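Local atomic coordinates of AvrA (Salmonella typhimurium, PDB entry 6BE0), a protein that probably transfers acetyl groups from acetyl-CoA to serine and threonine residues of target proteins, as a bacterial effector of the YopJ family that binds inositol hexakisphosphate and coenzyme A. Residues D169-M174 against I212-C217; V205-D210 against D229-V234; M92-L97 against V116-S121. One frame throughout, in Å; residues are numbered along the deposited sequence.

Contact 1. Residues D169-M174 against I212-C217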
loop_
_atom_site.group_PDB
_atom_site.type_symbol
_atom_site.label_atom_id
_atom_site.label_comp_id
_atom_site.label_asym_id
_atom_site.label_seq_id
_atom_site.Cartn_x
_atom_site.Cartn_y
_atom_site.Cartn_z
ATOM N N ASP A 169 2.160 0.052 25.820
ATOM C CA ASP A 169 1.472 -1.060 25.172
ATOM C C ASP A 169 1.328 -0.852 23.664
ATOM O O ASP A 169 0.247 -1.027 23.102
ATOM C CB ASP A 169 0.097 -1.264 25.810
ATOM C CG ASP A 169 0.190 -1.647 27.276
ATOM O OD1 ASP A 169 0.528 -2.815 27.563
ATOM O OD2 ASP A 169 -0.076 -0.784 28.139
ATOM N N CYS A 170 2.432 -0.473 23.025
ATOM C CA CYS A 170 2.463 -0.228 21.587
ATOM C C CYS A 170 3.256 -1.327 20.886
ATOM O O CYS A 170 4.422 -1.560 21.208
ATOM C CB CYS A 170 3.076 1.144 21.297
ATOM S SG CYS A 170 3.079 1.617 19.559
ATOM N N TYR A 171 2.615 -1.997 19.931
ATOM C CA TYR A 171 3.219 -3.136 19.246
ATOM C C TYR A 171 3.360 -2.874 17.750
ATOM O O TYR A 171 2.415 -2.434 17.094
ATOM C CB TYR A 171 2.383 -4.395 19.488
ATOM C CG TYR A 171 2.235 -4.736 20.952
ATOM C CD1 TYR A 171 1.183 -4.228 21.700
ATOM C CD2 TYR A 171 3.153 -5.558 21.589
ATOM C CE1 TYR A 171 1.047 -4.534 23.041
ATOM C CE2 TYR A 171 3.025 -5.869 22.929
ATOM C CZ TYR A 171 1.971 -5.355 23.650
ATOM O OH TYR A 171 1.837 -5.661 24.986
ATOM N N PHE A 172 4.551 -3.154 17.223
ATOM C CA PHE A 172 4.874 -2.867 15.830
ATOM C C PHE A 172 5.212 -4.131 15.044
ATOM O O PHE A 172 5.817 -5.068 15.570
ATOM C CB PHE A 172 6.041 -1.882 15.749
ATOM C CG PHE A 172 6.590 -1.706 14.360
ATOM C CD1 PHE A 172 7.716 -2.401 13.954
ATOM C CD2 PHE A 172 5.974 -0.852 13.458
ATOM C CE1 PHE A 172 8.221 -2.243 12.677
ATOM C CE2 PHE A 172 6.474 -0.692 12.181
ATOM C CZ PHE A 172 7.600 -1.389 11.790
ATOM N N ALA A 173 4.817 -4.141 13.774
ATOM C CA ALA A 173 5.128 -5.239 12.872
ATOM C C ALA A 173 5.272 -4.722 11.447
ATOM O O ALA A 173 4.591 -3.781 11.047
ATOM C CB ALA A 173 4.051 -6.310 12.944
ATOM N N MET A 174 6.172 -5.339 10.690
ATOM C CA MET A 174 6.373 -4.994 9.290
ATOM C C MET A 174 5.981 -6.188 8.431
ATOM O O MET A 174 6.366 -7.320 8.722
ATOM C CB MET A 174 7.824 -4.585 9.045
ATOM C CG MET A 174 8.166 -4.301 7.596
ATOM S SD MET A 174 9.830 -3.631 7.437
ATOM C CE MET A 174 10.366 -4.408 5.918
ATOM N N ILE A 212 -0.673 -7.536 18.488
ATOM C CA ILE A 212 -0.766 -7.118 19.883
ATOM C C ILE A 212 -0.396 -8.253 20.829
ATOM O O ILE A 212 0.321 -8.046 21.807
ATOM C CB ILE A 212 -2.188 -6.618 20.217
ATOM C CG1 ILE A 212 -2.445 -5.281 19.522
ATOM C CG2 ILE A 212 -2.372 -6.458 21.721
ATOM C CD1 ILE A 212 -3.870 -4.787 19.638
ATOM N N CYS A 213 -0.891 -9.450 20.538
ATOM C CA CYS A 213 -0.637 -10.608 21.385
ATOM C C CYS A 213 0.732 -11.214 21.093
ATOM O O CYS A 213 1.117 -12.216 21.697
ATOM C CB CYS A 213 -1.731 -11.658 21.190
ATOM S SG CYS A 213 -3.382 -11.101 21.690
ATOM N N GLU A 214 1.460 -10.593 20.168
ATOM C CA GLU A 214 2.800 -11.033 19.799
ATOM C C GLU A 214 2.780 -12.478 19.306
ATOM O O GLU A 214 3.583 -13.304 19.739
ATOM C CB GLU A 214 3.755 -10.878 20.986
ATOM C CG GLU A 214 3.678 -9.509 21.654
ATOM C CD GLU A 214 4.751 -9.307 22.709
ATOM O OE1 GLU A 214 5.946 -9.320 22.348
ATOM O OE2 GLU A 214 4.398 -9.136 23.896
ATOM N N ARG A 215 1.849 -12.764 18.399
ATOM C CA ARG A 215 1.722 -14.083 17.785
ATOM C C ARG A 215 1.840 -13.988 16.268
ATOM O O ARG A 215 1.495 -14.928 15.552
ATOM C CB ARG A 215 0.381 -14.722 18.148
ATOM C CG ARG A 215 0.090 -14.799 19.636
ATOM C CD ARG A 215 -1.182 -15.596 19.884
ATOM N NE ARG A 215 -2.332 -15.023 19.179
ATOM C CZ ARG A 215 -3.336 -14.365 19.756
ATOM N NH1 ARG A 215 -3.373 -14.182 21.071
ATOM N NH2 ARG A 215 -4.322 -13.890 19.007
ATOM N N LEU A 216 2.328 -12.850 15.785
ATOM C CA LEU A 216 2.364 -12.580 14.353
ATOM C C LEU A 216 3.717 -12.933 13.748
ATOM O O LEU A 216 3.819 -13.844 12.926
ATOM C CB LEU A 216 2.041 -11.108 14.090
ATOM C CG LEU A 216 1.933 -10.679 12.626
ATOM C CD1 LEU A 216 0.816 -11.427 11.913
ATOM C CD2 LEU A 216 1.713 -9.179 12.545
ATOM N N CYS A 217 4.752 -12.208 14.161
ATOM C CA CYS A 217 6.091 -12.393 13.616
ATOM C C CYS A 217 6.902 -13.369 14.462
ATOM O O CYS A 217 7.604 -14.231 13.932
ATOM C CB CYS A 217 6.817 -11.050 13.524
ATOM S SG CYS A 217 6.016 -9.850 12.439
#
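Y171 lays one face of its ring against the end of helix 205-212, meeting the backbone of I212. The carbonyl oxygen of I212 stands 3.5 Å above the ring plane, over its centre, and I212 CA makes a CH-pi contact with the same ring, 4.3 Å from the centroid and 27° off the normal. The branch methyl CG2 of I212 comes up to Y171 CE1 at 4.1 Å. A flat aromatic suits this place because its broad face covers both I212 CA and the carbonyl at the helix end. Further along the strand A173 is buried, and its single methyl suits a place so close to the loop: CB touches L216 CD2 at 3.7 Å and C217 SG at 4.1 Å.

The solvent side is looser. E214, exposed, is where the chain leaves helical geometry just beyond helix 205-212, its positive phi (58°) part of a Schellman motif. With CG anti to the carbonyl carbon (chi1 -49°), E214 CG lies 3.9 Å from Y171 CE2, and the extended chain beyond it crosses the tyrosine side chain at about a right angle. The carboxylate comes in obliquely, OE2 lying 3.7 Å from Y171 CE2; a charged residue suits this exposed rim.

Strand 170-176 is the outermost strand at one end of the five-stranded sheet, paired in parallel with strand 136-143. Y171 and A173 face the end of helix 205-212 and the loop after it, whereas F172 and M174 pack on helix 151-164.

Contact 2. Residues V205-D210 against D229-V234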
loop_
_atom_site.group_PDB
_atom_site.type_symbol
_atom_site.label_atom_id
_atom_site.label_comp_id
_atom_site.label_asym_id
_atom_site.label_seq_id
_atom_site.Cartn_x
_atom_site.Cartn_y
_atom_site.Cartn_z
ATOM N N VAL A 205 -8.871 -7.438 11.582
ATOM C CA VAL A 205 -8.838 -7.504 13.036
ATOM C C VAL A 205 -7.810 -8.534 13.500
ATOM O O VAL A 205 -7.036 -8.274 14.419
ATOM C CB VAL A 205 -10.222 -7.859 13.623
ATOM C CG1 VAL A 205 -10.129 -8.109 15.124
ATOM C CG2 VAL A 205 -11.220 -6.748 13.335
ATOM N N LYS A 206 -7.805 -9.697 12.857
ATOM C CA LYS A 206 -6.966 -10.810 13.295
ATOM C C LYS A 206 -5.472 -10.483 13.273
ATOM O O LYS A 206 -4.757 -10.789 14.226
ATOM C CB LYS A 206 -7.228 -12.049 12.433
ATOM C CG LYS A 206 -6.442 -13.275 12.884
ATOM C CD LYS A 206 -6.936 -14.553 12.222
ATOM C CE LYS A 206 -6.088 -15.755 12.625
ATOM N NZ LYS A 206 -6.098 -15.998 14.097
ATOM N N ILE A 207 -4.997 -9.870 12.192
ATOM C CA ILE A 207 -3.571 -9.575 12.069
ATOM C C ILE A 207 -3.154 -8.520 13.094
ATOM O O ILE A 207 -2.038 -8.551 13.612
ATOM C CB ILE A 207 -3.199 -9.099 10.641
ATOM C CG1 ILE A 207 -1.681 -8.935 10.515
ATOM C CG2 ILE A 207 -3.913 -7.800 10.292
ATOM C CD1 ILE A 207 -1.192 -8.782 9.086
ATOM N N HIS A 208 -4.056 -7.589 13.387
ATOM C CA HIS A 208 -3.809 -6.588 14.419
ATOM C C HIS A 208 -3.840 -7.228 15.801
ATOM O O HIS A 208 -3.088 -6.845 16.698
ATOM C CB HIS A 208 -4.844 -5.466 14.343
ATOM C CG HIS A 208 -4.536 -4.432 13.308
ATOM N ND1 HIS A 208 -3.489 -3.546 13.431
ATOM C CD2 HIS A 208 -5.142 -4.138 12.132
ATOM C CE1 HIS A 208 -3.459 -2.752 12.376
ATOM N NE2 HIS A 208 -4.452 -3.089 11.574
ATOM N N GLU A 209 -4.722 -8.205 15.960
ATOM C CA GLU A 209 -4.875 -8.910 17.222
ATOM C C GLU A 209 -3.630 -9.736 17.524
ATOM O O GLU A 209 -3.122 -9.726 18.645
ATOM C CB GLU A 209 -6.117 -9.801 17.172
ATOM C CG GLU A 209 -6.539 -10.383 18.509
ATOM C CD GLU A 209 -7.904 -11.042 18.443
ATOM O OE1 GLU A 209 -8.450 -11.167 17.325
ATOM O OE2 GLU A 209 -8.433 -11.431 19.507
ATOM N N ASP A 210 -3.135 -10.440 16.512
ATOM C CA ASP A 210 -1.950 -11.277 16.665
ATOM C C ASP A 210 -0.691 -10.430 16.835
ATOM O O ASP A 210 0.273 -10.861 17.466
ATOM C CB ASP A 210 -1.797 -12.212 15.462
ATOM C CG ASP A 210 -2.781 -13.371 15.491
ATOM O OD1 ASP A 210 -3.341 -13.663 16.570
ATOM O OD2 ASP A 210 -2.985 -13.999 14.431
ATOM N N ASP A 229 -0.212 -13.865 3.305
ATOM C CA ASP A 229 -1.301 -14.354 2.463
ATOM C C ASP A 229 -2.389 -15.042 3.287
ATOM O O ASP A 229 -3.549 -15.085 2.879
ATOM C CB ASP A 229 -0.767 -15.320 1.400
ATOM C CG ASP A 229 0.105 -14.628 0.362
ATOM O OD1 ASP A 229 0.049 -13.385 0.260
ATOM O OD2 ASP A 229 0.842 -15.333 -0.360
ATOM N N ARG A 230 -2.011 -15.575 4.444
ATOM C CA ARG A 230 -2.960 -16.265 5.312
ATOM C C ARG A 230 -3.805 -15.280 6.117
ATOM O O ARG A 230 -4.856 -15.644 6.646
ATOM C CB ARG A 230 -2.223 -17.208 6.263
ATOM C CG ARG A 230 -1.311 -18.205 5.571
ATOM C CD ARG A 230 -0.533 -19.028 6.582
ATOM N NE ARG A 230 0.557 -19.771 5.956
ATOM C CZ ARG A 230 1.502 -20.426 6.623
ATOM N NH1 ARG A 230 1.501 -20.435 7.952
ATOM N NH2 ARG A 230 2.455 -21.070 5.961
ATOM N N TYR A 231 -3.342 -14.035 6.203
ATOM C CA TYR A 231 -4.017 -13.009 6.993
ATOM C C TYR A 231 -4.882 -12.085 6.140
ATOM O O TYR A 231 -6.009 -11.758 6.516
ATOM C CB TYR A 231 -2.993 -12.162 7.755
ATOM C CG TYR A 231 -2.467 -12.792 9.026
ATOM C CD1 TYR A 231 -3.201 -12.742 10.204
ATOM C CD2 TYR A 231 -1.230 -13.420 9.053
ATOM C CE1 TYR A 231 -2.722 -13.310 11.369
ATOM C CE2 TYR A 231 -0.742 -13.991 10.214
ATOM C CZ TYR A 231 -1.492 -13.933 11.369
ATOM O OH TYR A 231 -1.008 -14.498 12.527
ATOM N N LEU A 232 -4.351 -11.670 4.994
ATOM C CA LEU A 232 -4.931 -10.563 4.240
ATOM C C LEU A 232 -5.974 -11.006 3.214
ATOM O O LEU A 232 -5.878 -12.101 2.658
ATOM C CB LEU A 232 -3.815 -9.781 3.546
ATOM C CG LEU A 232 -2.729 -9.271 4.497
ATOM C CD1 LEU A 232 -1.603 -8.592 3.731
ATOM C CD2 LEU A 232 -3.318 -8.320 5.534
ATOM N N PRO A 233 -6.977 -10.146 2.960
ATOM C CA PRO A 233 -8.077 -10.464 2.043
ATOM C C PRO A 233 -7.698 -10.297 0.574
ATOM O O PRO A 233 -6.630 -9.770 0.266
ATOM C CB PRO A 233 -9.157 -9.462 2.448
ATOM C CG PRO A 233 -8.393 -8.274 2.903
ATOM C CD PRO A 233 -7.146 -8.809 3.561
ATOM N N VAL A 234 -8.585 -10.736 -0.315
ATOM C CA VAL A 234 -8.306 -10.784 -1.748
ATOM C C VAL A 234 -8.103 -9.395 -2.351
ATOM O O VAL A 234 -7.299 -9.221 -3.266
ATOM C CB VAL A 234 -9.451 -11.493 -2.508
ATOM C CG1 VAL A 234 -9.123 -11.624 -3.991
ATOM C CG2 VAL A 234 -9.724 -12.865 -1.902
HETATM O O HOH W 1 -6.367 -10.208 9.363
#
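Y231 reaches from the loop after helix 225-228 onto the flank of helix 205-212, a helix-to-loop packing in the YopJ-family acetyltransferase fold, which is grouped with the clan CA peptidases. Its CB lies 4.1 Å from the end methyl CD1 of I207. A chi1 of -80° sets Y231 CG anti to the carbonyl carbon, where it is as far from the branch point CB of the same isoleucine. Y231 CD1 comes closer, 3.7 Å from I207 CB, with I207 CG1 over one ring face. Isoleucine suits this place because its CB, CG1 and CD1 together give the tyrosine an apolar surface. At the edge, near the ring plane, Y231 CE1 meets K206 CG, part of the lysine's aliphatic stem, and, more closely, D210 OD2 at 3.1 Å; CZ also nears OD2. The tip is polar: OH donates to D210 OD2 at 2.8 Å.

Buried D210 is held from elsewhere too. Its OD1 forms a salt bridge with R215, and K206 NZ makes a long one to OD2; such company would be expected to favour the charged carboxylate. L232 CD2 touches I207 CD1 at 4.2 Å, and water 1 bridges the backbones, accepting from I207 N (3.2 Å), an amide in the first turn of the helix, and donating to Y231 O (3.3 Å). The tyrosine hydroxyl meets OD2 on its anti side, 29° out of the carboxylate plane, with ring and carboxylate turned 81° apart.

Contact 3. Residues M92-L97 against V116-S121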
loop_
_atom_site.group_PDB
_atom_site.type_symbol
_atom_site.label_atom_id
_atom_site.label_comp_id
_atom_site.label_asym_id
_atom_site.label_seq_id
_atom_site.Cartn_x
_atom_site.Cartn_y
_atom_site.Cartn_z
ATOM N N MET A 92 6.304 12.688 5.594
ATOM C CA MET A 92 7.430 12.773 4.677
ATOM C C MET A 92 8.723 12.255 5.297
ATOM O O MET A 92 9.808 12.463 4.753
ATOM C CB MET A 92 7.595 14.220 4.218
ATOM C CG MET A 92 6.262 14.873 3.873
ATOM S SD MET A 92 6.410 16.406 2.939
ATOM C CE MET A 92 6.896 15.765 1.332
ATOM N N SER A 93 8.602 11.577 6.433
ATOM C CA SER A 93 9.748 10.931 7.066
ATOM C C SER A 93 9.290 9.970 8.155
ATOM O O SER A 93 8.150 10.034 8.616
ATOM C CB SER A 93 10.702 11.968 7.660
ATOM O OG SER A 93 10.133 12.600 8.792
ATOM N N VAL A 94 10.193 9.080 8.554
ATOM C CA VAL A 94 9.933 8.141 9.639
ATOM C C VAL A 94 9.663 8.885 10.941
ATOM O O VAL A 94 8.819 8.477 11.736
ATOM C CB VAL A 94 11.120 7.178 9.835
ATOM C CG1 VAL A 94 10.889 6.255 11.028
ATOM C CG2 VAL A 94 11.342 6.367 8.577
ATOM N N HIS A 95 10.392 9.974 11.157
ATOM C CA HIS A 95 10.222 10.771 12.363
ATOM C C HIS A 95 8.833 11.402 12.395
ATOM O O HIS A 95 8.169 11.428 13.433
ATOM C CB HIS A 95 11.293 11.858 12.451
ATOM C CG HIS A 95 11.152 12.737 13.653
ATOM N ND1 HIS A 95 10.616 14.005 13.587
ATOM C CD2 HIS A 95 11.457 12.524 14.954
ATOM C CE1 HIS A 95 10.609 14.539 14.795
ATOM N NE2 HIS A 95 11.114 13.661 15.643
ATOM N N GLU A 96 8.401 11.913 11.248
ATOM C CA GLU A 96 7.093 12.537 11.138
ATOM C C GLU A 96 5.994 11.487 11.281
ATOM O O GLU A 96 4.887 11.793 11.723
ATOM C CB GLU A 96 6.966 13.275 9.805
ATOM C CG GLU A 96 5.671 14.061 9.641
ATOM C CD GLU A 96 5.603 14.810 8.323
ATOM O OE1 GLU A 96 6.674 15.097 7.744
ATOM O OE2 GLU A 96 4.482 15.111 7.864
ATOM N N LEU A 97 6.304 10.248 10.908
ATOM C CA LEU A 97 5.365 9.143 11.074
ATOM C C LEU A 97 5.140 8.833 12.548
ATOM O O LEU A 97 4.003 8.826 13.018
ATOM C CB LEU A 97 5.868 7.886 10.358
ATOM C CG LEU A 97 5.044 6.611 10.581
ATOM C CD1 LEU A 97 3.758 6.649 9.768
ATOM C CD2 LEU A 97 5.857 5.367 10.259
ATOM N N VAL A 116 3.834 7.067 4.227
ATOM C CA VAL A 116 5.110 7.560 4.727
ATOM C C VAL A 116 6.216 7.400 3.692
ATOM O O VAL A 116 6.455 6.307 3.183
ATOM C CB VAL A 116 5.517 6.837 6.037
ATOM C CG1 VAL A 116 5.464 5.317 5.872
ATOM C CG2 VAL A 116 6.899 7.298 6.507
ATOM N N ASN A 117 6.881 8.508 3.380
ATOM C CA ASN A 117 8.100 8.466 2.588
ATOM C C ASN A 117 9.273 8.134 3.498
ATOM O O ASN A 117 9.726 8.976 4.273
ATOM C CB ASN A 117 8.343 9.791 1.868
ATOM C CG ASN A 117 9.546 9.736 0.943
ATOM O OD1 ASN A 117 10.094 8.664 0.681
ATOM N ND2 ASN A 117 9.959 10.892 0.438
ATOM N N MET A 118 9.758 6.901 3.404
ATOM C CA MET A 118 10.783 6.412 4.315
ATOM C C MET A 118 12.171 6.837 3.858
ATOM O O MET A 118 13.099 6.916 4.661
ATOM C CB MET A 118 10.709 4.888 4.426
ATOM C CG MET A 118 9.287 4.338 4.470
ATOM S SD MET A 118 9.083 2.989 5.643
ATOM C CE MET A 118 8.698 3.913 7.116
ATOM N N GLY A 119 12.309 7.115 2.568
ATOM C CA GLY A 119 13.588 7.509 2.007
ATOM C C GLY A 119 13.975 8.931 2.363
ATOM O O GLY A 119 13.120 9.753 2.694
ATOM N N SER A 120 15.273 9.215 2.299
ATOM C CA SER A 120 15.788 10.567 2.487
ATOM C C SER A 120 16.150 11.182 1.138
ATOM O O SER A 120 15.420 12.022 0.613
ATOM C CB SER A 120 17.008 10.558 3.408
ATOM O OG SER A 120 17.712 11.784 3.323
ATOM N N SER A 121 17.269 10.744 0.572
ATOM C CA SER A 121 17.712 11.222 -0.734
ATOM C C SER A 121 16.978 10.516 -1.873
ATOM O O SER A 121 17.420 10.558 -3.022
ATOM C CB SER A 121 19.220 11.020 -0.899
ATOM O OG SER A 121 19.676 11.583 -2.118
HETATM O O HOH W 2 12.302 11.174 4.467
HETATM O O HOH W 3 12.746 8.975 6.731
#
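V94 and L97, from the first turn of helix 94-106, meet V116 near the end of strand 111-117 and M118 just beyond it. V94 CG2 touches M118 CE at 3.9 Å, and L97 CB rests on V116 CG2 at 4.0 Å, the leucine and valine side chains crossing at about a right angle. That same valine methyl lies 3.7 Å from S93 O. The backbones also come close: S93 CA makes a CA-H...O contact with N117 O (3.4 Å, 138° at H).

M118 leaves its backbone pointing away from the helix, but bends at chi2 (-140°) and chi3 (88°) bring CE back to V94; a flexible thioether suits such a detour. Water 3 joins the backbones, accepting from V94 N at 3.1 Å and donating to M118 O at 2.9 Å.

The contact joins elements of the beta-alpha-beta unit of strand 88-91, helix 94-106 and strand 111-117. The helix start is fixed by S93, the N-cap, whose OG accepts from E96 N at 3.1 Å; serine suits the position because its short hydroxyl reaches a first-turn amide. On the strand side N117 makes an Asx turn: its OD1 takes G119 N at 3.3 Å, from above the carbonyl plane, and also H124 N. Behind them, V91 and V128 line V116 and L97.

Contact 3 closes first along the chain, whereas contacts 1 and 2 interleave, their segments alternating. Contacts 1 and 2 are neighbours, with centres about 12 Å apart, and they touch: R215 NH2 makes a salt bridge with D210 OD1 at 2.6 Å, and L216 packs on Y231 and I207. Contact 1 sets the end of helix 205-212 and its loop against strand 170-176; contact 2 sets the later loop against the same helix. Contact 3 lies about 22 Å from contact 1 and about 26 Å from contact 2, centre to centre, without touching either. Contacts 1 and 3 lie toward opposite edges of one five-stranded sheet, contact 3 within the beta-alpha-beta unit at the 88-91 edge, contact 1 at the 170-176 edge.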